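Local coordinates for bifunctional protein PutA (PDB 5UR2) that probably oxidises proline to glutamate in two steps, pairing a flavin-dependent proline dehydrogenase with an NAD-dependent L-glutamate gamma-semialdehyde dehydrogenase in one chain, at residues Lys805-His810 against Lys816-Pro821; Leu471-Lys476 against Lys585-Ala590. All coordinates share one frame; numbering follows the deposited sequence.

Contact 1: Lys805-His810 against Lys816-Pro821; sequences KSIEIH and KAYMGP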
ATOM      1  N   LYS B 805     -28.870 -27.933  23.287  1.00 30.85           N
ATOM      2  CA  LYS B 805     -29.345 -28.410  24.589  1.00 32.99           C
ATOM      3  C   LYS B 805     -28.206 -28.694  25.561  1.00 32.48           C
ATOM      4  O   LYS B 805     -28.437 -28.736  26.773  1.00 31.19           O
ATOM      5  CB  LYS B 805     -30.172 -29.698  24.467  1.00 28.16           C
ATOM      6  CG  LYS B 805     -31.593 -29.552  23.955  1.00 30.40           C
ATOM      7  CD  LYS B 805     -32.273 -30.919  23.936  1.00 41.55           C
ATOM      8  CE  LYS B 805     -33.653 -30.863  23.295  1.00 44.47           C
ATOM      9  NZ  LYS B 805     -34.169 -32.233  23.034  1.00 44.96           N
ATOM     10  N   SER B 806     -26.998 -28.943  25.058  1.00 30.20           N
ATOM     11  CA  SER B 806     -25.919 -29.406  25.915  1.00 32.36           C
ATOM     12  C   SER B 806     -25.048 -28.288  26.478  1.00 31.04           C
ATOM     13  O   SER B 806     -24.290 -28.545  27.415  1.00 33.35           O
ATOM     14  CB  SER B 806     -25.039 -30.400  25.151  1.00 33.57           C
ATOM     15  OG  SER B 806     -25.829 -31.465  24.645  1.00 37.46           O
ATOM     16  N   ILE B 807     -25.105 -27.067  25.937  1.00 30.21           N
ATOM     17  CA  ILE B 807     -24.166 -26.046  26.399  1.00 33.29           C
ATOM     18  C   ILE B 807     -24.689 -25.416  27.682  1.00 31.87           C
ATOM     19  O   ILE B 807     -25.898 -25.293  27.898  1.00 30.02           O
ATOM     20  CB  ILE B 807     -23.876 -24.982  25.322  1.00 29.43           C
ATOM     21  CG1 ILE B 807     -25.125 -24.187  24.982  1.00 27.42           C
ATOM     22  CG2 ILE B 807     -23.297 -25.652  24.073  1.00 24.86           C
ATOM     23  CD1 ILE B 807     -24.845 -23.060  24.020  1.00 31.21           C
ATOM     24  N   GLU B 808     -23.760 -25.016  28.545  1.00 28.33           N
ATOM     25  CA  GLU B 808     -24.085 -24.584  29.896  1.00 33.19           C
ATOM     26  C   GLU B 808     -24.044 -23.062  30.011  1.00 33.02           C
ATOM     27  O   GLU B 808     -23.156 -22.408  29.460  1.00 29.49           O
ATOM     28  CB  GLU B 808     -23.122 -25.218  30.904  1.00 37.29           C
ATOM     29  CG  GLU B 808     -23.068 -26.740  30.818  1.00 43.96           C
ATOM     30  CD  GLU B 808     -22.356 -27.379  31.997  1.00 46.73           C
ATOM     31  OE1 GLU B 808     -22.646 -27.003  33.160  1.00 42.23           O
ATOM     32  OE2 GLU B 808     -21.486 -28.242  31.753  1.00 49.33           O
ATOM     33  N   ILE B 809     -25.005 -22.509  30.743  1.00 31.20           N
ATOM     34  CA  ILE B 809     -25.120 -21.072  30.974  1.00 32.85           C
ATOM     35  C   ILE B 809     -24.828 -20.820  32.449  1.00 29.05           C
ATOM     36  O   ILE B 809     -25.501 -21.380  33.322  1.00 29.32           O
ATOM     37  CB  ILE B 809     -26.516 -20.554  30.591  1.00 32.65           C
ATOM     38  CG1 ILE B 809     -26.862 -20.910  29.141  1.00 32.20           C
ATOM     39  CG2 ILE B 809     -26.624 -19.061  30.822  1.00 28.36           C
ATOM     40  CD1 ILE B 809     -27.683 -22.186  28.998  1.00 33.62           C
ATOM     41  N   HIS B 810     -23.826 -20.001  32.736  1.00 27.36           N
ATOM     42  CA  HIS B 810     -23.423 -19.736  34.108  1.00 26.86           C
ATOM     43  C   HIS B 810     -22.963 -18.298  34.245  1.00 28.90           C
ATOM     44  O   HIS B 810     -22.624 -17.647  33.247  1.00 31.26           O
ATOM     45  CB  HIS B 810     -22.274 -20.649  34.560  1.00 26.85           C
ATOM     46  CG  HIS B 810     -22.629 -22.092  34.619  1.00 25.55           C
ATOM     47  ND1 HIS B 810     -23.514 -22.602  35.546  1.00 31.51           N
ATOM     48  CD2 HIS B 810     -22.182 -23.147  33.900  1.00 28.04           C
ATOM     49  CE1 HIS B 810     -23.618 -23.908  35.374  1.00 31.42           C
ATOM     50  NE2 HIS B 810     -22.821 -24.265  34.381  1.00 31.89           N
ATOM     51  N   LYS B 816     -16.936 -23.075  33.866  1.00 20.71           N
ATOM     52  CA  LYS B 816     -17.757 -23.982  33.073  1.00 25.74           C
ATOM     53  C   LYS B 816     -18.764 -23.248  32.189  1.00 28.79           C
ATOM     54  O   LYS B 816     -19.512 -23.898  31.452  1.00 31.14           O
ATOM     55  CB  LYS B 816     -18.490 -24.968  33.996  1.00 33.76           C
ATOM     56  CG  LYS B 816     -18.922 -26.275  33.339  1.00 41.22           C
ATOM     57  CD  LYS B 816     -17.728 -27.126  32.918  1.00 44.51           C
ATOM     58  CE  LYS B 816     -18.160 -28.370  32.160  1.00 47.39           C
ATOM     59  NZ  LYS B 816     -18.708 -28.031  30.816  1.00 46.76           N
ATOM     60  N   ALA B 817     -18.829 -21.923  32.248  1.00 28.73           N
ATOM     61  CA  ALA B 817     -19.805 -21.201  31.438  1.00 30.60           C
ATOM     62  C   ALA B 817     -19.466 -21.340  29.954  1.00 30.77           C
ATOM     63  O   ALA B 817     -18.350 -21.017  29.538  1.00 19.25           O
ATOM     64  CB  ALA B 817     -19.828 -19.728  31.835  1.00 28.02           C
ATOM     65  N   TYR B 818     -20.414 -21.843  29.154  1.00 33.88           N
ATOM     66  CA  TYR B 818     -20.287 -21.635  27.716  1.00 25.45           C
ATOM     67  C   TYR B 818     -20.776 -20.238  27.356  1.00 22.92           C
ATOM     68  O   TYR B 818     -20.066 -19.482  26.696  1.00 21.47           O
ATOM     69  CB  TYR B 818     -21.055 -22.693  26.922  1.00 26.35           C
ATOM     70  CG  TYR B 818     -20.748 -22.670  25.439  1.00 25.54           C
ATOM     71  CD1 TYR B 818     -21.364 -21.754  24.581  1.00 30.27           C
ATOM     72  CD2 TYR B 818     -19.833 -23.557  24.896  1.00 28.07           C
ATOM     73  CE1 TYR B 818     -21.074 -21.740  23.220  1.00 25.71           C
ATOM     74  CE2 TYR B 818     -19.534 -23.554  23.551  1.00 22.22           C
ATOM     75  CZ  TYR B 818     -20.140 -22.649  22.714  1.00 24.97           C
ATOM     76  OH  TYR B 818     -19.817 -22.679  21.369  1.00 24.69           O
ATOM     77  N   MET B 819     -21.975 -19.870  27.790  1.00 20.60           N
ATOM     78  CA  MET B 819     -22.406 -18.484  27.726  1.00 22.41           C
ATOM     79  C   MET B 819     -22.743 -17.976  29.124  1.00 26.51           C
ATOM     80  O   MET B 819     -23.126 -18.749  30.017  1.00 28.50           O
ATOM     81  CB  MET B 819     -23.590 -18.292  26.765  1.00 24.23           C
ATOM     82  CG  MET B 819     -24.663 -19.330  26.826  1.00 33.24           C
ATOM     83  SD  MET B 819     -25.910 -19.083  25.524  1.00 28.76           S
ATOM     84  CE  MET B 819     -26.823 -17.694  26.181  1.00 31.33           C
ATOM     85  N   GLY B 820     -22.542 -16.669  29.315  1.00 22.50           N
ATOM     86  CA  GLY B 820     -22.971 -15.982  30.511  1.00 22.08           C
ATOM     87  C   GLY B 820     -24.150 -15.079  30.218  1.00 23.32           C
ATOM     88  O   GLY B 820     -24.928 -15.337  29.300  1.00 25.45           O
ATOM     89  N   PRO B 821     -24.276 -13.979  30.955  1.00 23.86           N
ATOM     90  CA  PRO B 821     -25.429 -13.085  30.789  1.00 24.35           C
ATOM     91  C   PRO B 821     -25.219 -12.085  29.655  1.00 23.67           C
ATOM     92  O   PRO B 821     -24.117 -11.910  29.150  1.00 22.38           O
ATOM     93  CB  PRO B 821     -25.500 -12.370  32.145  1.00 21.31           C
ATOM     94  CG  PRO B 821     -24.013 -12.212  32.506  1.00 20.68           C
ATOM     95  CD  PRO B 821     -23.330 -13.490  31.978  1.00 20.27           C
TER

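Contact 2: Leu471-Lys476 against Lys585-Ala590; sequences LDFAVK and KPWAEA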
ATOM      1  N   LEU B 471      -4.152 -17.756  26.147  1.00 25.85           N
ATOM      2  CA  LEU B 471      -3.821 -18.642  27.244  1.00 23.55           C
ATOM      3  C   LEU B 471      -4.320 -20.063  26.972  1.00 23.19           C
ATOM      4  O   LEU B 471      -5.353 -20.281  26.327  1.00 22.81           O
ATOM      5  CB  LEU B 471      -4.429 -18.118  28.543  1.00 20.63           C
ATOM      6  CG  LEU B 471      -3.851 -16.867  29.185  1.00 27.80           C
ATOM      7  CD1 LEU B 471      -4.757 -16.387  30.320  1.00 25.83           C
ATOM      8  CD2 LEU B 471      -2.443 -17.156  29.716  1.00 28.40           C
ATOM      9  N   ASP B 472      -3.573 -21.033  27.499  1.00 23.63           N
ATOM     10  CA  ASP B 472      -3.960 -22.446  27.503  1.00 22.89           C
ATOM     11  C   ASP B 472      -4.491 -22.766  28.895  1.00 27.64           C
ATOM     12  O   ASP B 472      -3.709 -22.980  29.830  1.00 26.82           O
ATOM     13  CB  ASP B 472      -2.759 -23.328  27.142  1.00 17.47           C
ATOM     14  CG  ASP B 472      -3.108 -24.823  27.086  1.00 20.83           C
ATOM     15  OD1 ASP B 472      -4.294 -25.195  27.224  1.00 25.98           O
ATOM     16  OD2 ASP B 472      -2.188 -25.628  26.870  1.00 26.49           O
ATOM     17  N   PHE B 473      -5.820 -22.804  29.045  1.00 22.29           N
ATOM     18  CA  PHE B 473      -6.351 -23.036  30.386  1.00 25.57           C
ATOM     19  C   PHE B 473      -6.256 -24.493  30.828  1.00 28.20           C
ATOM     20  O   PHE B 473      -6.651 -24.811  31.966  1.00 22.14           O
ATOM     21  CB  PHE B 473      -7.792 -22.521  30.496  1.00 23.10           C
ATOM     22  CG  PHE B 473      -7.874 -21.018  30.715  1.00 23.96           C
ATOM     23  CD1 PHE B 473      -7.331 -20.445  31.855  1.00 19.39           C
ATOM     24  CD2 PHE B 473      -8.499 -20.190  29.790  1.00 23.44           C
ATOM     25  CE1 PHE B 473      -7.395 -19.083  32.064  1.00 25.12           C
ATOM     26  CE2 PHE B 473      -8.567 -18.819  29.996  1.00 20.45           C
ATOM     27  CZ  PHE B 473      -8.019 -18.267  31.129  1.00 22.86           C
ATOM     28  N   ALA B 474      -5.688 -25.370  29.994  1.00 22.07           N
ATOM     29  CA  ALA B 474      -5.300 -26.691  30.466  1.00 24.36           C
ATOM     30  C   ALA B 474      -4.082 -26.635  31.393  1.00 30.49           C
ATOM     31  O   ALA B 474      -3.782 -27.636  32.068  1.00 25.52           O
ATOM     32  CB  ALA B 474      -5.027 -27.615  29.269  1.00 15.80           C
ATOM     33  N   VAL B 475      -3.366 -25.508  31.428  1.00 19.43           N
ATOM     34  CA  VAL B 475      -2.225 -25.350  32.334  1.00 19.57           C
ATOM     35  C   VAL B 475      -2.737 -24.954  33.719  1.00 26.92           C
ATOM     36  O   VAL B 475      -3.328 -23.880  33.902  1.00 25.61           O
ATOM     37  CB  VAL B 475      -1.222 -24.316  31.798  1.00 18.67           C
ATOM     38  CG1 VAL B 475      -0.050 -24.176  32.761  1.00 21.05           C
ATOM     39  CG2 VAL B 475      -0.715 -24.711  30.407  1.00 17.61           C
ATOM     40  N   LYS B 476      -2.480 -25.805  34.709  1.00 23.35           N
ATOM     41  CA  LYS B 476      -3.028 -25.574  36.041  1.00 25.16           C
ATOM     42  C   LYS B 476      -2.579 -24.234  36.616  1.00 26.89           C
ATOM     43  O   LYS B 476      -3.359 -23.551  37.294  1.00 28.38           O
ATOM     44  CB  LYS B 476      -2.609 -26.708  36.969  1.00 23.74           C
ATOM     45  CG  LYS B 476      -3.095 -26.554  38.394  1.00 26.41           C
ATOM     46  CD  LYS B 476      -2.749 -27.789  39.206  1.00 33.93           C
ATOM     47  CE  LYS B 476      -3.346 -27.708  40.588  1.00 37.65           C
ATOM     48  NZ  LYS B 476      -3.144 -28.992  41.281  1.00 41.88           N
ATOM     49  N   LYS B 585     -18.004 -11.334  30.318  1.00 20.75           N
ATOM     50  CA  LYS B 585     -17.280 -12.088  29.302  1.00 25.41           C
ATOM     51  C   LYS B 585     -16.740 -13.383  29.909  1.00 24.49           C
ATOM     52  O   LYS B 585     -16.018 -13.327  30.912  1.00 20.64           O
ATOM     53  CB  LYS B 585     -16.158 -11.220  28.739  1.00 23.29           C
ATOM     54  CG  LYS B 585     -16.714 -10.046  27.914  1.00 33.49           C
ATOM     55  CD  LYS B 585     -15.732  -9.475  26.887  1.00 39.99           C
ATOM     56  CE  LYS B 585     -15.620 -10.308  25.640  1.00 32.45           C
ATOM     57  NZ  LYS B 585     -14.792  -9.618  24.614  1.00 34.43           N
ATOM     58  N   PRO B 586     -17.070 -14.555  29.353  1.00 24.95           N
ATOM     59  CA  PRO B 586     -16.468 -15.807  29.840  1.00 23.75           C
ATOM     60  C   PRO B 586     -14.951 -15.771  29.718  1.00 22.23           C
ATOM     61  O   PRO B 586     -14.393 -15.025  28.906  1.00 23.98           O
ATOM     62  CB  PRO B 586     -17.068 -16.876  28.917  1.00 27.50           C
ATOM     63  CG  PRO B 586     -18.355 -16.261  28.412  1.00 29.69           C
ATOM     64  CD  PRO B 586     -18.079 -14.787  28.302  1.00 23.72           C
ATOM     65  N   TRP B 587     -14.285 -16.598  30.540  1.00 18.19           N
ATOM     66  CA  TRP B 587     -12.821 -16.606  30.638  1.00 25.98           C
ATOM     67  C   TRP B 587     -12.106 -16.516  29.287  1.00 22.86           C
ATOM     68  O   TRP B 587     -11.246 -15.651  29.081  1.00 22.60           O
ATOM     69  CB  TRP B 587     -12.319 -17.864  31.366  1.00 25.63           C
ATOM     70  CG  TRP B 587     -12.573 -17.963  32.852  1.00 27.89           C
ATOM     71  CD1 TRP B 587     -13.543 -17.330  33.577  1.00 27.58           C
ATOM     72  CD2 TRP B 587     -11.830 -18.763  33.785  1.00 24.06           C
ATOM     73  NE1 TRP B 587     -13.444 -17.687  34.902  1.00 29.04           N
ATOM     74  CE2 TRP B 587     -12.404 -18.569  35.052  1.00 26.63           C
ATOM     75  CE3 TRP B 587     -10.730 -19.619  33.668  1.00 28.00           C
ATOM     76  CZ2 TRP B 587     -11.916 -19.201  36.199  1.00 24.08           C
ATOM     77  CZ3 TRP B 587     -10.260 -20.257  34.803  1.00 28.66           C
ATOM     78  CH2 TRP B 587     -10.845 -20.038  36.050  1.00 25.37           C
ATOM     79  N   ALA B 588     -12.408 -17.445  28.379  1.00 23.94           N
ATOM     80  CA  ALA B 588     -11.681 -17.514  27.111  1.00 23.41           C
ATOM     81  C   ALA B 588     -12.033 -16.342  26.200  1.00 24.14           C
ATOM     82  O   ALA B 588     -11.182 -15.883  25.429  1.00 29.76           O
ATOM     83  CB  ALA B 588     -11.960 -18.848  26.409  1.00 18.48           C
ATOM     84  N   GLU B 589     -13.278 -15.858  26.264  1.00 18.44           N
ATOM     85  CA  GLU B 589     -13.662 -14.661  25.514  1.00 23.65           C
ATOM     86  C   GLU B 589     -12.895 -13.431  25.989  1.00 22.78           C
ATOM     87  O   GLU B 589     -12.355 -12.672  25.181  1.00 22.49           O
ATOM     88  CB  GLU B 589     -15.167 -14.443  25.642  1.00 23.27           C
ATOM     89  CG  GLU B 589     -15.942 -15.607  25.095  1.00 25.61           C
ATOM     90  CD  GLU B 589     -15.843 -15.647  23.593  1.00 32.35           C
ATOM     91  OE1 GLU B 589     -16.306 -14.680  22.940  1.00 31.09           O
ATOM     92  OE2 GLU B 589     -15.221 -16.597  23.076  1.00 35.79           O
ATOM     93  N   ALA B 590     -12.816 -13.237  27.309  1.00 23.98           N
ATOM     94  CA  ALA B 590     -12.053 -12.121  27.850  1.00 15.31           C
ATOM     95  C   ALA B 590     -10.568 -12.239  27.492  1.00 23.70           C
ATOM     96  O   ALA B 590      -9.920 -11.234  27.183  1.00 22.95           O
ATOM     97  CB  ALA B 590     -12.237 -12.049  29.365  1.00 15.65           C
TER

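Contact 1: Lys805-His810 against Lys816-Pro821
I807 lies over one face of the Y818 ring, its CG2 methyl 4.1 Å from the ring centroid and only 11° off the normal, a CH-pi contact. The other branch reaches the rim, CD1 coming 3.8 Å from Y818 CD1. Both branches can touch one ring because CG1 sits between the backbone N and the carbonyl carbon (chi1 64°) while CG2 is beside the N. Y818 and M819 carry the packing on to helix 761-773, where I807 and M819 both meet F773.

Polar chemistry fills the other side. E808 uses its two carboxylate oxygens separately: OE2 forms a salt bridge of 2.9 Å with K816 NZ, and OE1 accepts from H810 NE2 at 3.0 Å. The histidine bond is nearly straight (172°) and lies in the imidazole plane. Bends at chi2 and chi4 fold the K816 chain back against the acid, and the ammonium of this buried lysine also donates to the Q205 carbonyl, from the proline dehydrogenase part of the chain. With a donor on each oxygen, both above the same side of its plane, the carboxylate should have limited freedom to rotate, and the positive lysine would be expected to stabilise its anionic form.

Between these layers the backbones join. E808 O accepts from both Y818 N, at 2.8 Å, and M819 N, while H810 N returns a bond to M819 O. These backbone bonds make a single beta bridge between I809 and M819, and beside it I809 CG1 packs 3.6 Å from M819 CG, the two side chains running alongside each other. The bridge closes a short loop just after helix 790-806: an isolated bridge outside the main sheets of the aldehyde dehydrogenase fold.

Contact 2: Leu471-Lys476 against Lys585-Ala590
F473 turns one face of its ring to the six-membered ring of W587, but the two planes meet at 56°, oblique enough to be neither a stack nor an edge-to-face pair. Their centroids are 5.2 Å apart. W587 CE3 makes the closest approach, 3.7 Å from F473 CE1, and sits above the phenyl plane, displaced toward the rim. In both residues CG is beside the backbone N, chi1 being -80° for F473 and -71° for W587, which directs each ring toward the other segment. M482 of helix 476-491 touches both side chains.

The backbones on each side are locally ordered. D472 opens a type I turn, with V475 N bonded to D472 O, and its OD1 receives A474 N at 3.1 Å in an Asx turn, so F473 projects from a tight corner. W587 starts helix 587-611 directly after the N-cap P586, and its indole NE1, on the side of the ring system away from CE3, donates to the E813 carbonyl, which limits how the indole can turn. No hydrogen bond joins the two segments; the contact rests on dispersion and apolar burial, which set no strict angle between the rings, consistent with their oblique pairing.

Overall arrangement
Both contacts are buried, yet they illustrate two ways of joining chain segments. Contact 1 binds residues near in sequence, the residues just after helix 790-806 and the loop a few residues on, with backbone bonds, a salt bridge and apolar cover together. Contact 2 brings together segments 109 residues apart, a turn before helix 476-491 and the first turn of helix 587-611, almost wholly through two aromatic rings, and buries far less surface. Their centres are about 15 Å apart, and they meet where Y818 O packs against P586 CG. The five-residue link between the segments of contact 1 also supplies the acceptor for the indole of contact 2, while Y770 touches Y818 and bonds E589.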